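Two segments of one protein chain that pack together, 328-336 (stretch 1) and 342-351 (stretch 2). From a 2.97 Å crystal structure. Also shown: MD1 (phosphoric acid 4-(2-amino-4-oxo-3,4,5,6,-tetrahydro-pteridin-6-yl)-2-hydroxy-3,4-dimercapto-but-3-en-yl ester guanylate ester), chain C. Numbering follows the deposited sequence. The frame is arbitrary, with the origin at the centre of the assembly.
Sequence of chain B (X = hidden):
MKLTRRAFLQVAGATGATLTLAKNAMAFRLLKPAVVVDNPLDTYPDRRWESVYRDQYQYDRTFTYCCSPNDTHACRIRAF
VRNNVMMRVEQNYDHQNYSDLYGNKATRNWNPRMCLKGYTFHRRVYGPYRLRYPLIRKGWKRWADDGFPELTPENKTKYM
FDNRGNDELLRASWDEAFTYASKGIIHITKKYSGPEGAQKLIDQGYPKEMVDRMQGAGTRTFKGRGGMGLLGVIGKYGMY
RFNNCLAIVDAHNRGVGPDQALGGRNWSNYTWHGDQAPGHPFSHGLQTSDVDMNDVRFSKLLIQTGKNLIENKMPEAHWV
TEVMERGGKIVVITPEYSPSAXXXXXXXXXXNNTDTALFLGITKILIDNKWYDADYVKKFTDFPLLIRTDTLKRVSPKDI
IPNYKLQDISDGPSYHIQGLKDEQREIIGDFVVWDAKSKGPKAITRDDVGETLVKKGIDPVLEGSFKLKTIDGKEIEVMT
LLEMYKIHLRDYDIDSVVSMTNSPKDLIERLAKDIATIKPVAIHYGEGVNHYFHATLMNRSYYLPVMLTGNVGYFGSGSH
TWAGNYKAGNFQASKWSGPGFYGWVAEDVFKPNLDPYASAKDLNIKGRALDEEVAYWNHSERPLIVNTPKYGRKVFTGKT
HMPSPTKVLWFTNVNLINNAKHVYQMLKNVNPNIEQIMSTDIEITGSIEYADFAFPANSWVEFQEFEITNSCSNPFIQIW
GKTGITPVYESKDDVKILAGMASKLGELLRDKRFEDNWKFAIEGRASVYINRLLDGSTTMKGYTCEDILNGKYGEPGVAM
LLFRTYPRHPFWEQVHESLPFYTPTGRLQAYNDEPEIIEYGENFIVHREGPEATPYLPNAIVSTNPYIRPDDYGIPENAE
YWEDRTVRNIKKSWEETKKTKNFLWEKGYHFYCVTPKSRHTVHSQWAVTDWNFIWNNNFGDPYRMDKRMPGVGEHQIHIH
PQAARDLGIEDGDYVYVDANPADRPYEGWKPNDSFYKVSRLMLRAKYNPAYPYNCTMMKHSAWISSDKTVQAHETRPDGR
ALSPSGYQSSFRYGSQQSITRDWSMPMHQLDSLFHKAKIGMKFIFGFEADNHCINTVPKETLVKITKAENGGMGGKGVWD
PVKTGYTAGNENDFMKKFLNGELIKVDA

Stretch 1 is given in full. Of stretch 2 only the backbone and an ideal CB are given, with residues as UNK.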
# COMPACT_ATOMS: atom_id res chain seq x y z
N GLY B 328 7.03 8.56 -25.32
CA GLY B 328 5.85 7.71 -25.32
C GLY B 328 4.60 8.41 -24.84
O GLY B 328 4.68 9.42 -24.14
N LYS B 329 3.43 7.89 -25.21
CA LYS B 329 2.15 8.44 -24.81
C LYS B 329 1.40 7.43 -23.94
O LYS B 329 1.41 6.23 -24.23
CB LYS B 329 1.29 8.82 -26.02
CG LYS B 329 1.67 10.14 -26.69
CD LYS B 329 0.63 10.52 -27.73
CE LYS B 329 0.89 11.89 -28.33
NZ LYS B 329 -0.16 12.27 -29.30
N ILE B 330 0.78 7.92 -22.88
CA ILE B 330 0.08 7.09 -21.90
C ILE B 330 -1.40 7.42 -21.95
O ILE B 330 -1.78 8.59 -22.00
CB ILE B 330 0.65 7.30 -20.48
CG1 ILE B 330 2.14 6.92 -20.45
CG2 ILE B 330 -0.13 6.48 -19.46
CD1 ILE B 330 2.85 7.35 -19.19
N VAL B 331 -2.24 6.38 -21.93
CA VAL B 331 -3.69 6.53 -21.98
C VAL B 331 -4.30 5.68 -20.87
O VAL B 331 -3.92 4.52 -20.69
CB VAL B 331 -4.27 6.12 -23.34
CG1 VAL B 331 -5.77 6.34 -23.38
CG2 VAL B 331 -3.59 6.89 -24.46
N VAL B 332 -5.25 6.26 -20.14
CA VAL B 332 -5.99 5.57 -19.09
C VAL B 332 -7.48 5.73 -19.38
O VAL B 332 -7.95 6.85 -19.60
CB VAL B 332 -5.64 6.10 -17.69
CG1 VAL B 332 -6.52 5.45 -16.64
CG2 VAL B 332 -4.17 5.86 -17.39
N ILE B 333 -8.21 4.62 -19.37
CA ILE B 333 -9.63 4.62 -19.71
C ILE B 333 -10.37 4.04 -18.50
O ILE B 333 -10.60 2.83 -18.42
CB ILE B 333 -9.93 3.81 -20.98
CG1 ILE B 333 -9.10 4.33 -22.15
CG2 ILE B 333 -11.41 3.84 -21.30
CD1 ILE B 333 -9.08 3.40 -23.34
N THR B 334 -10.77 4.90 -17.58
CA THR B 334 -11.41 4.46 -16.35
C THR B 334 -12.57 5.39 -16.02
O THR B 334 -12.56 6.56 -16.42
CB THR B 334 -10.42 4.43 -15.16
OG1 THR B 334 -9.80 5.71 -15.01
CG2 THR B 334 -9.35 3.36 -15.37
N PRO B 335 -13.57 4.89 -15.30
CA PRO B 335 -14.65 5.79 -14.86
C PRO B 335 -14.18 6.85 -13.89
O PRO B 335 -14.71 7.97 -13.89
CB PRO B 335 -15.66 4.83 -14.20
CG PRO B 335 -14.82 3.68 -13.76
CD PRO B 335 -13.77 3.52 -14.81
N GLU B 336 -13.19 6.53 -13.06
CA GLU B 336 -12.66 7.45 -12.07
C GLU B 336 -11.36 8.08 -12.57
O GLU B 336 -10.72 7.58 -13.50
CB GLU B 336 -12.38 6.72 -10.76
CG GLU B 336 -11.04 6.00 -10.74
CD GLU B 336 -11.17 4.49 -10.73
OE1 GLU B 336 -11.95 3.96 -11.54
OE2 GLU B 336 -10.48 3.84 -9.92
N UNK B 342 -3.21 10.24 -13.54
CA UNK B 342 -2.27 11.36 -13.48
C UNK B 342 -1.24 11.25 -14.59
O UNK B 342 -0.95 12.22 -15.30
CB UNK B 342 -1.57 11.41 -12.12
N UNK B 343 -0.68 10.05 -14.75
CA UNK B 343 0.41 9.82 -15.68
C UNK B 343 -0.06 9.79 -17.12
O UNK B 343 0.78 9.85 -18.03
CB UNK B 343 1.12 8.51 -15.34
N UNK B 344 -1.37 9.72 -17.34
CA UNK B 344 -1.89 9.61 -18.69
C UNK B 344 -1.75 10.93 -19.44
O UNK B 344 -1.87 12.02 -18.87
CB UNK B 344 -3.35 9.17 -18.66
N UNK B 345 -1.49 10.82 -20.75
CA UNK B 345 -1.51 11.99 -21.62
C UNK B 345 -2.92 12.54 -21.75
O UNK B 345 -3.11 13.76 -21.86
CB UNK B 345 -0.95 11.64 -23.00
N UNK B 346 -3.92 11.66 -21.75
CA UNK B 346 -5.32 12.07 -21.79
C UNK B 346 -6.16 10.96 -21.16
O UNK B 346 -5.96 9.78 -21.47
CB UNK B 346 -5.77 12.36 -23.22
N UNK B 347 -7.08 11.34 -20.27
CA UNK B 347 -7.91 10.39 -19.54
C UNK B 347 -9.28 10.29 -20.19
O UNK B 347 -9.94 11.32 -20.43
CB UNK B 347 -8.04 10.80 -18.07
N UNK B 348 -9.71 9.07 -20.48
CA UNK B 348 -11.00 8.82 -21.13
C UNK B 348 -12.00 8.31 -20.09
O UNK B 348 -11.94 7.14 -19.69
CB UNK B 348 -10.85 7.82 -22.27
N UNK B 349 -12.92 9.16 -19.62
CA UNK B 349 -14.00 8.65 -18.77
C UNK B 349 -14.89 7.70 -19.55
O UNK B 349 -15.07 7.83 -20.76
CB UNK B 349 -14.83 9.80 -18.20
N UNK B 350 -15.46 6.73 -18.84
CA UNK B 350 -16.31 5.72 -19.46
C UNK B 350 -17.31 5.22 -18.44
O UNK B 350 -17.05 5.25 -17.23
CB UNK B 350 -15.48 4.56 -20.02
N UNK B 351 -18.46 4.77 -18.92
CA UNK B 351 -19.43 4.10 -18.07
C UNK B 351 -18.96 2.67 -17.81
O UNK B 351 -18.39 2.02 -18.69
CB UNK B 351 -20.82 4.11 -18.71
PB MD1 C . -6.37 -4.31 -10.75
O3B MD1 C . -7.96 -4.32 -10.31
O1B MD1 C . -5.90 -2.89 -10.88
O2B MD1 C . -6.22 -5.02 -12.07
O3A MD1 C . -5.50 -5.09 -9.58
C10 MD1 C . -5.64 -6.47 -9.39
C11 MD1 C . -4.26 -7.06 -8.96
O11 MD1 C . -3.57 -5.92 -8.07
C12 MD1 C . -4.44 -8.27 -8.41
S12 MD1 C . -5.71 -9.36 -9.10
C13 MD1 C . -3.63 -8.89 -7.24
S13 MD1 C . -4.12 -10.56 -6.73
C14 MD1 C . -2.58 -8.25 -6.49
N15 MD1 C . -3.33 -7.07 -5.70
C16 MD1 C . -2.44 -6.12 -5.17
C15 MD1 C . -2.65 -5.49 -3.84
O14 MD1 C . -3.58 -5.80 -3.17
N17 MD1 C . -1.67 -4.49 -3.35
C17 MD1 C . -0.46 -4.09 -4.22
N16 MD1 C . 0.49 -3.10 -3.74
N18 MD1 C . -0.25 -4.72 -5.58
C20 MD1 C . -1.19 -5.70 -6.07
N8 MD1 C . -1.04 -6.31 -7.33
C7 MD1 C . -1.34 -7.88 -7.24
PA MD1 C . -8.82 -2.99 -9.87
O1A MD1 C . -10.05 -3.44 -9.13
O2A MD1 C . -7.96 -2.13 -8.97
O5' MD1 C . -9.28 -2.10 -11.18
C5' MD1 C . -8.39 -1.17 -11.73
C4' MD1 C . -9.14 0.10 -12.26
O4' MD1 C . -10.29 -0.27 -13.25
C1' MD1 C . -11.46 0.64 -12.78
N9 MD1 C . -12.78 0.12 -13.22
C4 MD1 C . -13.10 0.13 -14.51
N3 MD1 C . -12.36 0.60 -15.71
C2 MD1 C . -12.97 0.49 -17.03
N2 MD1 C . -12.24 0.94 -18.21
N1 MD1 C . -14.29 -0.07 -17.18
C6 MD1 C . -15.00 -0.51 -16.01
O6 MD1 C . -16.09 -0.96 -16.12
C5 MD1 C . -14.35 -0.39 -14.63
N7 MD1 C . -14.78 -0.72 -13.41
C8 MD1 C . -13.82 -0.41 -12.53
C2' MD1 C . -11.34 0.58 -11.51
O2' MD1 C . -12.05 1.68 -10.87
C3' MD1 C . -9.70 0.73 -11.29
O3' MD1 C . -9.31 2.13 -11.35

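Position 342 has a CA-to-CB bond pointing away from stretch 1, with nothing of that stretch within 5.5 Å of the ideal CB, so the contact sets no preference. It is Gln 342, its side chain turned away from stretch 1.

At 343 the CB points sideways, 4.4 Å from Ile 330 CD1. A side chain with an aliphatic base would suit, whatever its end. Lys 343 is found; its methylenes start beside the isoleucine, and its end leads away from stretch 1. Lys 343 NZ donates a hydrogen bond to Gln 342 OE1 at 2.7 Å.

The CB at 344 lies 3.6 Å from Val 332 CG2 and 3.7 Å from Ile 330 O. Space directly ahead is short, which favours a small apolar residue, though a longer one directed sideways is not excluded. Ala 344 fills the site, its CB 3.7 Å from Val 332 CG2 and 4.3 Å from Ile 330 CG2.

Position 345 is the more telling one. Its backbone N donates to Ile 330 O at 2.6 Å, while the amide of Ile 330 points toward the same region without a backbone acceptor from stretch 2. A short acceptor, Asp, Asn or perhaps Ser or Thr, could reach it. The residue is Asp 345: Ile 330 N donates to its OD2 at 2.9 Å and 162°, so main chain and side chain together clamp Ile 330.

At 346 the extended backbone (phi/psi -154/133) sends CB to the same face as Val 331, yet nothing of stretch 1 lies within 5.5 Å of it. A side chain that stops at CB cannot touch that valine; one of medium or greater length, such as Leu, Met or an aromatic, could. Tyr 346, with chi1 in p, brings its CZ to 3.4 Å from Val 331 CG2, in an oblique approach.

Position 347 pairs with Val 332 in a parallel bridge, CA to CA 5.2 Å, and its CB shares that valine's face. Farther along stand the carbonyls of Thr 334, Pro 335 and Glu 336, an acceptor-rich area calling for a long side chain with a donor: Trp, Arg, Lys or Gln. Trp 347 provides one, NE1 giving a weak hydrogen bond to Thr 334 O (2.9 Å, 125°). Its CD1 lies 4.2 Å from Val 332 CG1.

At 348 the backbone N donates to Val 332 O (3.0 Å, 174°). The CB, 3.9 Å from Ile 333 CG1, suits Ile, Leu, Val or Met. Ile 348 places CD1 3.7 Å from Ile 333 CG1 and 4.0 Å from Val 331 CG1.

Position 349 points away; phi of -65° permits proline, among many others. Pro 349 is present, its CA 3.5 Å from Thr 334 O in a CA-H...O contact.

At 350, CB lies 4.3 Å from Ile 333 CG2, again favouring a branched aliphatic. Ile 350 puts CG2 4.2 Å from Ile 333 CG2, 4.3 Å from Pro 335 CD and 3.9 Å from MD1 N2.

Position 351 points away, leaving the choice open. Arg 351 bonds elsewhere in the structure.

Stretch 2 342-351: QKADYWIPIR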
# COMPACT_ATOMS: atom_id res chain seq x y z
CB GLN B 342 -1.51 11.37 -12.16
CG GLN B 342 -2.26 11.49 -10.88
CD GLN B 342 -1.28 11.36 -9.72
OE1 GLN B 342 -0.08 11.19 -9.94
NE2 GLN B 342 -1.78 11.45 -8.50
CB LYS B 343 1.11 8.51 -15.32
CG LYS B 343 1.31 8.30 -13.81
CD LYS B 343 2.13 9.43 -13.20
CE LYS B 343 2.66 9.06 -11.83
NZ LYS B 343 1.66 9.25 -10.74
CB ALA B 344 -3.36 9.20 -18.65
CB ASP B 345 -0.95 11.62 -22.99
CG ASP B 345 0.56 11.78 -23.07
OD1 ASP B 345 1.03 12.90 -23.36
OD2 ASP B 345 1.27 10.79 -22.83
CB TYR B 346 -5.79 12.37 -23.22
CG TYR B 346 -5.41 11.35 -24.28
CD1 TYR B 346 -4.13 11.32 -24.82
CD2 TYR B 346 -6.34 10.43 -24.75
CE1 TYR B 346 -3.79 10.40 -25.80
CE2 TYR B 346 -6.01 9.51 -25.73
CZ TYR B 346 -4.73 9.50 -26.25
OH TYR B 346 -4.40 8.58 -27.21
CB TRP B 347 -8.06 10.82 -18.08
CG TRP B 347 -9.11 10.05 -17.33
CD1 TRP B 347 -9.17 8.70 -17.15
CD2 TRP B 347 -10.26 10.60 -16.66
NE1 TRP B 347 -10.28 8.37 -16.41
CE2 TRP B 347 -10.96 9.51 -16.10
CE3 TRP B 347 -10.75 11.89 -16.49
CZ2 TRP B 347 -12.14 9.69 -15.38
CZ3 TRP B 347 -11.92 12.06 -15.77
CH2 TRP B 347 -12.60 10.96 -15.22
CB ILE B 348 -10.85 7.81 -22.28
CG1 ILE B 348 -9.89 8.34 -23.34
CG2 ILE B 348 -12.21 7.50 -22.89
CD1 ILE B 348 -9.50 7.30 -24.37
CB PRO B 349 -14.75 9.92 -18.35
CG PRO B 349 -13.78 11.03 -18.58
CD PRO B 349 -12.97 10.62 -19.77
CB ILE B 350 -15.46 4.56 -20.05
CG1 ILE B 350 -16.30 3.71 -21.01
CG2 ILE B 350 -14.88 3.70 -18.94
CD1 ILE B 350 -15.48 2.80 -21.89
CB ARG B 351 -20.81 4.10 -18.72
CG ARG B 351 -21.92 3.49 -17.87
CD ARG B 351 -23.29 3.81 -18.46
NE ARG B 351 -23.50 3.19 -19.76
CZ ARG B 351 -24.03 1.99 -19.94
NH1 ARG B 351 -24.19 1.50 -21.17
NH2 ARG B 351 -24.40 1.26 -18.90
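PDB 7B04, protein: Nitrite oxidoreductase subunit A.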